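PDB 5DK5: cell death-related nuclease 4 from Caenorhabditis elegans, which degrades RNA and DNA from the 3' end as a homodimeric DEDDh-family exonuclease and takes part in apoptotic DNA breakdown. Local coordinates for residues 65-74 with 84-95; 235-246 with 295-303. One frame throughout, in Å; residues are numbered along the deposited sequence.

Contact 1: 65-74 with 84-95; sequences YVKPVLNRTL and IPQRSIDTADTF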
# COMPACT_ATOMS: atom_id res chain seq x y z
N TYR B 65 0.99 -1.44 -18.64
CA TYR B 65 0.79 -1.27 -17.21
C TYR B 65 0.35 -2.61 -16.63
O TYR B 65 -0.15 -3.47 -17.37
CB TYR B 65 -0.24 -0.19 -16.92
CG TYR B 65 0.21 1.20 -17.30
CD1 TYR B 65 1.28 1.80 -16.65
CD2 TYR B 65 -0.43 1.91 -18.31
CE1 TYR B 65 1.70 3.07 -16.99
CE2 TYR B 65 -0.01 3.18 -18.66
CZ TYR B 65 1.06 3.76 -18.00
OH TYR B 65 1.48 5.02 -18.33
N VAL B 66 0.54 -2.79 -15.33
CA VAL B 66 0.16 -4.03 -14.65
C VAL B 66 -0.57 -3.72 -13.35
O VAL B 66 -0.14 -2.86 -12.59
CB VAL B 66 1.40 -4.90 -14.35
CG1 VAL B 66 0.99 -6.21 -13.68
CG2 VAL B 66 2.18 -5.19 -15.62
N LYS B 67 -1.68 -4.41 -13.11
CA LYS B 67 -2.44 -4.22 -11.89
C LYS B 67 -1.89 -5.10 -10.76
O LYS B 67 -1.91 -6.32 -10.87
CB LYS B 67 -3.92 -4.54 -12.12
CG LYS B 67 -4.80 -4.30 -10.89
CD LYS B 67 -6.19 -4.87 -11.05
CE LYS B 67 -7.03 -4.03 -11.98
NZ LYS B 67 -8.39 -4.63 -12.18
N PRO B 68 -1.39 -4.48 -9.68
CA PRO B 68 -0.94 -5.25 -8.51
C PRO B 68 -2.13 -5.76 -7.69
O PRO B 68 -3.22 -5.21 -7.82
CB PRO B 68 -0.11 -4.25 -7.72
CG PRO B 68 -0.73 -2.94 -8.04
CD PRO B 68 -1.23 -3.03 -9.45
N VAL B 69 -1.92 -6.79 -6.87
CA VAL B 69 -3.01 -7.40 -6.11
C VAL B 69 -2.76 -7.42 -4.60
O VAL B 69 -3.70 -7.58 -3.82
CB VAL B 69 -3.26 -8.85 -6.57
CG1 VAL B 69 -3.69 -8.87 -8.03
CG2 VAL B 69 -2.03 -9.72 -6.36
N LEU B 70 -1.51 -7.27 -4.18
CA LEU B 70 -1.17 -7.23 -2.76
C LEU B 70 -1.35 -5.82 -2.20
O LEU B 70 -1.90 -5.63 -1.12
CB LEU B 70 0.26 -7.71 -2.51
CG LEU B 70 0.59 -9.13 -2.97
CD1 LEU B 70 2.05 -9.43 -2.68
CD2 LEU B 70 -0.31 -10.14 -2.28
N ASN B 71 -0.85 -4.83 -2.95
CA ASN B 71 -1.02 -3.42 -2.62
C ASN B 71 -1.56 -2.69 -3.83
O ASN B 71 -0.82 -2.36 -4.75
CB ASN B 71 0.30 -2.81 -2.15
CG ASN B 71 0.77 -3.38 -0.83
OD1 ASN B 71 0.23 -3.05 0.23
ND2 ASN B 71 1.78 -4.24 -0.88
N ARG B 72 -2.87 -2.46 -3.82
CA ARG B 72 -3.59 -2.01 -5.01
C ARG B 72 -3.63 -0.50 -5.14
O ARG B 72 -3.97 0.02 -6.20
CB ARG B 72 -5.00 -2.58 -4.99
CG ARG B 72 -5.01 -4.10 -4.92
CD ARG B 72 -6.40 -4.68 -4.82
NE ARG B 72 -6.35 -6.02 -4.25
CZ ARG B 72 -7.40 -6.83 -4.11
NH1 ARG B 72 -8.60 -6.44 -4.51
NH2 ARG B 72 -7.23 -8.03 -3.57
N THR B 73 -3.29 0.20 -4.06
CA THR B 73 -3.18 1.66 -4.09
C THR B 73 -1.71 2.06 -4.06
O THR B 73 -1.00 1.79 -3.09
CB THR B 73 -3.89 2.32 -2.89
OG1 THR B 73 -5.20 1.76 -2.72
CG2 THR B 73 -4.00 3.82 -3.10
N LEU B 74 -1.25 2.70 -5.13
CA LEU B 74 0.12 3.20 -5.18
C LEU B 74 0.34 4.27 -4.12
O LEU B 74 -0.47 5.18 -3.98
CB LEU B 74 0.45 3.77 -6.56
CG LEU B 74 0.32 2.83 -7.77
CD1 LEU B 74 0.84 3.54 -9.01
CD2 LEU B 74 1.07 1.53 -7.55
N ILE B 84 3.70 6.83 -12.66
CA ILE B 84 2.50 6.08 -13.00
C ILE B 84 1.31 6.58 -12.19
O ILE B 84 1.37 6.60 -10.96
CB ILE B 84 2.69 4.57 -12.76
CG1 ILE B 84 3.87 4.05 -13.59
CG2 ILE B 84 1.42 3.80 -13.13
CD1 ILE B 84 4.26 2.62 -13.29
N PRO B 85 0.22 7.00 -12.86
CA PRO B 85 -0.97 7.41 -12.12
C PRO B 85 -1.82 6.22 -11.70
O PRO B 85 -1.77 5.16 -12.34
CB PRO B 85 -1.72 8.29 -13.13
CG PRO B 85 -1.35 7.73 -14.45
CD PRO B 85 0.07 7.23 -14.31
N GLN B 86 -2.60 6.39 -10.63
CA GLN B 86 -3.43 5.31 -10.10
C GLN B 86 -4.40 4.78 -11.14
O GLN B 86 -4.64 3.57 -11.21
CB GLN B 86 -4.19 5.80 -8.87
CG GLN B 86 -4.99 4.72 -8.16
CD GLN B 86 -4.11 3.63 -7.60
OE1 GLN B 86 -3.08 3.90 -6.98
NE2 GLN B 86 -4.51 2.38 -7.82
N ARG B 87 -4.97 5.68 -11.94
CA ARG B 87 -5.97 5.30 -12.92
C ARG B 87 -5.42 4.30 -13.94
O ARG B 87 -6.15 3.46 -14.46
CB ARG B 87 -6.50 6.54 -13.64
CG ARG B 87 -5.44 7.33 -14.39
CD ARG B 87 -6.02 8.62 -14.97
NE ARG B 87 -5.02 9.39 -15.71
CZ ARG B 87 -4.72 9.20 -16.99
NH1 ARG B 87 -5.34 8.27 -17.71
NH2 ARG B 87 -3.79 9.95 -17.57
N SER B 88 -4.12 4.38 -14.20
CA SER B 88 -3.51 3.53 -15.22
C SER B 88 -3.41 2.07 -14.79
O SER B 88 -3.51 1.17 -15.63
CB SER B 88 -2.12 4.06 -15.59
OG SER B 88 -2.21 5.22 -16.40
N ILE B 89 -3.22 1.82 -13.50
CA ILE B 89 -3.12 0.45 -13.01
C ILE B 89 -4.49 -0.11 -12.63
O ILE B 89 -4.68 -1.33 -12.62
CB ILE B 89 -2.16 0.33 -11.79
CG1 ILE B 89 -2.67 1.11 -10.58
CG2 ILE B 89 -0.76 0.82 -12.17
CD1 ILE B 89 -2.04 0.65 -9.28
N ASP B 90 -5.43 0.77 -12.32
CA ASP B 90 -6.80 0.34 -12.01
C ASP B 90 -7.47 -0.28 -13.23
O ASP B 90 -8.36 -1.11 -13.10
CB ASP B 90 -7.64 1.51 -11.49
CG ASP B 90 -7.34 1.87 -10.04
OD1 ASP B 90 -6.56 1.16 -9.38
OD2 ASP B 90 -7.91 2.88 -9.56
N THR B 91 -7.04 0.14 -14.42
CA THR B 91 -7.61 -0.36 -15.67
C THR B 91 -6.69 -1.38 -16.36
O THR B 91 -6.95 -1.78 -17.49
CB THR B 91 -7.88 0.79 -16.65
OG1 THR B 91 -6.67 1.53 -16.88
CG2 THR B 91 -8.95 1.72 -16.10
N ALA B 92 -5.64 -1.80 -15.66
CA ALA B 92 -4.64 -2.69 -16.25
C ALA B 92 -4.97 -4.15 -15.96
O ALA B 92 -5.82 -4.45 -15.13
CB ALA B 92 -3.26 -2.35 -15.72
N ASP B 93 -4.29 -5.05 -16.66
CA ASP B 93 -4.40 -6.48 -16.38
C ASP B 93 -3.39 -6.88 -15.31
O ASP B 93 -2.40 -6.18 -15.09
CB ASP B 93 -4.18 -7.31 -17.65
CG ASP B 93 -5.28 -7.12 -18.68
OD1 ASP B 93 -6.42 -7.56 -18.42
OD2 ASP B 93 -5.01 -6.54 -19.75
N THR B 94 -3.64 -8.00 -14.64
CA THR B 94 -2.69 -8.54 -13.68
C THR B 94 -1.48 -9.10 -14.41
O THR B 94 -1.53 -9.31 -15.63
CB THR B 94 -3.32 -9.64 -12.81
OG1 THR B 94 -3.89 -10.64 -13.65
CG2 THR B 94 -4.39 -9.05 -11.91
N PHE B 95 -0.40 -9.35 -13.68
CA PHE B 95 0.88 -9.71 -14.28
C PHE B 95 0.83 -10.97 -15.13
O PHE B 95 1.51 -11.06 -16.15
CB PHE B 95 1.95 -9.89 -13.19
CG PHE B 95 3.30 -10.26 -13.73
CD1 PHE B 95 4.14 -9.28 -14.24
CD2 PHE B 95 3.73 -11.57 -13.74
CE1 PHE B 95 5.38 -9.62 -14.74
CE2 PHE B 95 4.97 -11.91 -14.23
CZ PHE B 95 5.80 -10.93 -14.74
O HOH W 1 -2.46 -4.00 -18.71
O HOH W 2 -0.77 6.90 -17.90
O HOH W 3 -0.22 -8.45 -10.81
O HOH W 4 -8.57 -3.88 -14.61
O HOH W 5 -5.45 -1.30 -8.21
O HOH W 6 -2.23 5.90 -5.55

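Contact 2: 235-246 with 295-303; sequences WRSSFMDAGKIF and EEDPIHFAK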
# COMPACT_ATOMS: atom_id res chain seq x y z
N TRP B 235 17.75 -3.43 8.78
CA TRP B 235 17.92 -3.66 7.35
C TRP B 235 16.79 -3.08 6.51
O TRP B 235 16.96 -2.81 5.33
CB TRP B 235 18.05 -5.16 7.05
CG TRP B 235 16.80 -5.97 7.27
CD1 TRP B 235 16.45 -6.66 8.39
CD2 TRP B 235 15.74 -6.17 6.32
NE1 TRP B 235 15.24 -7.28 8.21
CE2 TRP B 235 14.78 -7.00 6.95
CE3 TRP B 235 15.50 -5.74 5.02
CZ2 TRP B 235 13.61 -7.40 6.31
CZ3 TRP B 235 14.34 -6.14 4.39
CH2 TRP B 235 13.41 -6.96 5.03
N ARG B 236 15.63 -2.89 7.13
CA ARG B 236 14.45 -2.43 6.41
C ARG B 236 14.56 -0.97 5.96
O ARG B 236 13.81 -0.54 5.08
CB ARG B 236 13.21 -2.62 7.27
CG ARG B 236 12.87 -4.07 7.50
CD ARG B 236 11.57 -4.24 8.26
NE ARG B 236 11.25 -5.65 8.47
CZ ARG B 236 11.81 -6.42 9.39
NH1 ARG B 236 12.73 -5.92 10.22
NH2 ARG B 236 11.45 -7.69 9.50
N SER B 237 15.49 -0.23 6.55
CA SER B 237 15.69 1.18 6.20
C SER B 237 16.89 1.36 5.27
O SER B 237 17.22 2.49 4.89
CB SER B 237 15.89 2.01 7.47
OG SER B 237 17.02 1.58 8.19
N SER B 238 17.54 0.26 4.89
CA SER B 238 18.72 0.29 4.03
C SER B 238 18.55 -0.61 2.81
O SER B 238 18.44 -1.82 2.93
CB SER B 238 19.96 -0.13 4.81
OG SER B 238 21.07 -0.29 3.95
N PHE B 239 18.55 0.01 1.63
CA PHE B 239 18.46 -0.74 0.38
C PHE B 239 19.62 -1.71 0.26
O PHE B 239 19.47 -2.82 -0.27
CB PHE B 239 18.43 0.22 -0.81
CG PHE B 239 18.28 -0.47 -2.14
CD1 PHE B 239 17.02 -0.84 -2.60
CD2 PHE B 239 19.38 -0.74 -2.93
CE1 PHE B 239 16.87 -1.47 -3.82
CE2 PHE B 239 19.24 -1.38 -4.15
CZ PHE B 239 17.98 -1.74 -4.59
N MET B 240 20.78 -1.30 0.76
CA MET B 240 21.99 -2.11 0.70
C MET B 240 21.83 -3.38 1.54
O MET B 240 21.97 -4.49 1.04
CB MET B 240 23.20 -1.31 1.18
CG MET B 240 24.54 -1.90 0.78
SD MET B 240 24.79 -1.99 -1.00
CE MET B 240 24.66 -0.26 -1.45
N ASP B 241 21.54 -3.20 2.83
CA ASP B 241 21.40 -4.32 3.74
C ASP B 241 20.20 -5.19 3.38
O ASP B 241 20.21 -6.40 3.59
CB ASP B 241 21.27 -3.83 5.18
CG ASP B 241 22.52 -3.13 5.67
OD1 ASP B 241 23.49 -3.83 6.05
OD2 ASP B 241 22.54 -1.88 5.69
N ALA B 242 19.16 -4.56 2.83
CA ALA B 242 17.99 -5.29 2.37
C ALA B 242 18.37 -6.23 1.23
O ALA B 242 17.81 -7.31 1.10
CB ALA B 242 16.90 -4.33 1.93
N GLY B 243 19.33 -5.80 0.42
CA GLY B 243 19.83 -6.62 -0.67
C GLY B 243 20.37 -7.95 -0.18
O GLY B 243 20.14 -8.99 -0.80
N LYS B 244 21.07 -7.91 0.95
CA LYS B 244 21.63 -9.12 1.54
C LYS B 244 20.52 -10.09 1.93
O LYS B 244 20.65 -11.30 1.76
CB LYS B 244 22.48 -8.78 2.76
CG LYS B 244 23.64 -7.83 2.47
CD LYS B 244 24.68 -8.47 1.57
CE LYS B 244 25.84 -7.53 1.31
NZ LYS B 244 26.84 -8.12 0.37
N ILE B 245 19.43 -9.55 2.46
CA ILE B 245 18.26 -10.35 2.81
C ILE B 245 17.63 -10.96 1.57
O ILE B 245 17.34 -12.16 1.54
CB ILE B 245 17.19 -9.51 3.55
CG1 ILE B 245 17.70 -9.08 4.93
CG2 ILE B 245 15.88 -10.28 3.68
CD1 ILE B 245 17.85 -10.21 5.94
N PHE B 246 17.41 -10.13 0.55
CA PHE B 246 16.85 -10.58 -0.72
C PHE B 246 17.64 -11.75 -1.30
O PHE B 246 17.06 -12.68 -1.86
CB PHE B 246 16.82 -9.43 -1.73
CG PHE B 246 16.03 -8.23 -1.29
CD1 PHE B 246 15.02 -8.34 -0.35
CD2 PHE B 246 16.31 -6.97 -1.82
CE1 PHE B 246 14.30 -7.23 0.05
CE2 PHE B 246 15.59 -5.86 -1.42
CZ PHE B 246 14.58 -5.99 -0.48
N GLU B 295 9.64 -15.02 15.20
CA GLU B 295 8.31 -14.54 14.83
C GLU B 295 7.98 -13.20 15.50
O GLU B 295 6.87 -12.69 15.37
CB GLU B 295 7.25 -15.58 15.18
CG GLU B 295 6.05 -15.59 14.24
CD GLU B 295 6.44 -15.85 12.79
OE1 GLU B 295 7.35 -16.68 12.55
OE2 GLU B 295 5.84 -15.23 11.89
N GLU B 296 8.95 -12.64 16.22
CA GLU B 296 8.82 -11.30 16.78
C GLU B 296 9.36 -10.27 15.79
O GLU B 296 9.12 -9.07 15.93
CB GLU B 296 9.57 -11.20 18.11
CG GLU B 296 9.08 -10.07 19.01
CD GLU B 296 7.74 -10.37 19.67
OE1 GLU B 296 7.14 -11.42 19.35
OE2 GLU B 296 7.30 -9.57 20.52
N ASP B 297 10.09 -10.75 14.79
CA ASP B 297 10.60 -9.90 13.72
C ASP B 297 10.54 -10.64 12.38
O ASP B 297 11.57 -11.00 11.81
CB ASP B 297 12.04 -9.46 14.02
CG ASP B 297 12.55 -8.41 13.06
OD1 ASP B 297 11.73 -7.62 12.54
OD2 ASP B 297 13.77 -8.37 12.81
N PRO B 298 9.32 -10.87 11.87
CA PRO B 298 9.15 -11.64 10.63
C PRO B 298 9.51 -10.84 9.38
O PRO B 298 9.36 -9.62 9.36
CB PRO B 298 7.65 -11.98 10.62
CG PRO B 298 7.11 -11.52 11.95
CD PRO B 298 8.02 -10.45 12.43
N ILE B 299 9.99 -11.54 8.35
CA ILE B 299 10.24 -10.93 7.05
C ILE B 299 8.93 -10.89 6.27
O ILE B 299 8.49 -11.90 5.73
CB ILE B 299 11.30 -11.70 6.25
CG1 ILE B 299 12.54 -12.00 7.10
CG2 ILE B 299 11.69 -10.92 5.00
CD1 ILE B 299 13.29 -10.76 7.57
N HIS B 300 8.31 -9.71 6.21
CA HIS B 300 6.98 -9.58 5.62
C HIS B 300 6.93 -10.04 4.16
O HIS B 300 6.04 -10.80 3.79
CB HIS B 300 6.50 -8.13 5.72
CG HIS B 300 5.27 -7.84 4.92
ND1 HIS B 300 4.06 -8.44 5.17
CD2 HIS B 300 5.07 -7.02 3.86
CE1 HIS B 300 3.16 -8.00 4.31
NE2 HIS B 300 3.75 -7.14 3.50
N PHE B 301 7.87 -9.57 3.35
CA PHE B 301 7.82 -9.86 1.91
C PHE B 301 8.06 -11.34 1.63
O PHE B 301 7.60 -11.87 0.63
CB PHE B 301 8.84 -8.99 1.16
CG PHE B 301 10.25 -9.53 1.18
CD1 PHE B 301 10.67 -10.48 0.26
CD2 PHE B 301 11.17 -9.06 2.10
CE1 PHE B 301 11.96 -10.97 0.28
CE2 PHE B 301 12.47 -9.54 2.12
CZ PHE B 301 12.86 -10.50 1.21
N ALA B 302 8.80 -12.00 2.52
CA ALA B 302 9.02 -13.43 2.40
C ALA B 302 7.76 -14.18 2.81
O ALA B 302 7.35 -15.14 2.15
CB ALA B 302 10.20 -13.87 3.25
N LYS B 303 7.14 -13.72 3.89
CA LYS B 303 5.96 -14.37 4.45
C LYS B 303 4.78 -14.32 3.49
O LYS B 303 4.09 -15.31 3.28
CB LYS B 303 5.57 -13.71 5.77
CG LYS B 303 4.72 -14.58 6.68
CD LYS B 303 5.54 -15.70 7.30
CE LYS B 303 4.77 -16.43 8.38
NZ LYS B 303 5.60 -17.47 9.04
O HOH W 7 14.51 -5.92 13.04

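Contact 1: 65-74 with 84-95
Gln86 grips the loop 65-74 through both ends of its amide: NE2 donates to Arg72 O (2.9 Å) and OE1 accepts from Leu74 N (2.9 Å) on a lone pair in the carbonyl plane. A bend at chi2 (63°) swings the amide there, and NE2 also donates to Asp90 OD1, so three bonds fix its rotation; Asp90 OD2 is bonded to His300 of the second subunit. The one direct backbone bond, Lys67 N to Asp93 O, is nearly straight (2.8 Å, 173°); two waters bridge the backbones, and a third links Lys67 NZ to Asp90 O and Ala92 O.

In the apolar middle, Ile89 and Leu74 meet tip to tip, CD1 to CG at 3.5 Å, while Pro68, crossing Ile89 at about a right angle, sets CD against the same methyl. Ser88 CB sits over the centre of the Tyr65 ring, 3.8 Å from its centroid and 9° off the normal, a CH-pi contact.

In this RNase H-like exonuclease domain the contact folds the loop after edge strand 55-65 against short helix 86-90, beside strand 41-50, whose Ile42 and Gln43 touch Ile84. The Ile84 side chain lies about 4 Å from that of the magnesium ligand Glu27. Phe95, starting helix 95-109, packs on helix 124-136.

Contact 2: 235-246 with 295-303
Arg236 reaches across to 295-303 with its chain extended from CG to NE, and its guanidinium meets two partners. NH1 forms a salt bridge with Asp297 OD1 at 3.0 Å, and OD1 sits between the two terminal nitrogens, 3.1 Å from Arg236 NH2; the carboxylate and guanidinium planes are 56° apart, so the groups do not pair flat. NH2 donates to Pro298 O, which lies near the guanidinium plane at 2.8 Å, but the bond is weak, being strongly bent at the hydrogen (126°). A water donates to Asp297 OD2 and is weakly bonded by NH1.

CZ2 of the Trp235 indole lies against one face of this guanidinium, offset toward its rim. CG of Arg236 lies 3.5 Å above one indole face, over its centre, and Ile245 CG1 is against the opposite face, clamping the ring. Placed between backbone N and carbonyl carbon, the indole extends its six-membered ring toward 295-303, where CZ2 meets Ile299 CD1 at 3.6 Å and CH2 approaches the rim of Phe301.

Phe301 is the hub of the apolar half. Ile245 CG2 comes in at its edge, with CE2 3.8 Å away, and Phe246 turns its own edge to the Phe301 face in an offset edge-to-face pair, centroids 5.2 Å apart and planes at 81°.

Chemically the contact is thus a buried apolar cluster with a polar flank. Asp36 salt-bridges Arg236 NE, and Tyr231 OH bonds both Asp297 OD2 and Trp235 NE1. The guanidinium would probably help keep both carboxylates ionised, and these paired groups tie the approach to helix 300-305 to the 3-10 turn preceding helix 239-249.

How the contacts relate
Contact 1 is partly buried, near the magnesium site in the exonuclease domain; contact 2 is buried, away from the metal sites, and joins two helical elements late in the chain. Neither shares an element with the other within one chain, and their centres lie about 24 Å apart. Their chemistry differs accordingly: contact 1 adds backbone groups, an amide and bridging waters to an aliphatic centre, whereas contact 2 combines aromatic packing with a salt bridge. The dimer brings the two together, since His300 from the 295-303 side of one subunit bonds Asp90 and Thr73 in contact 1 of the other subunit and packs on its Gln86.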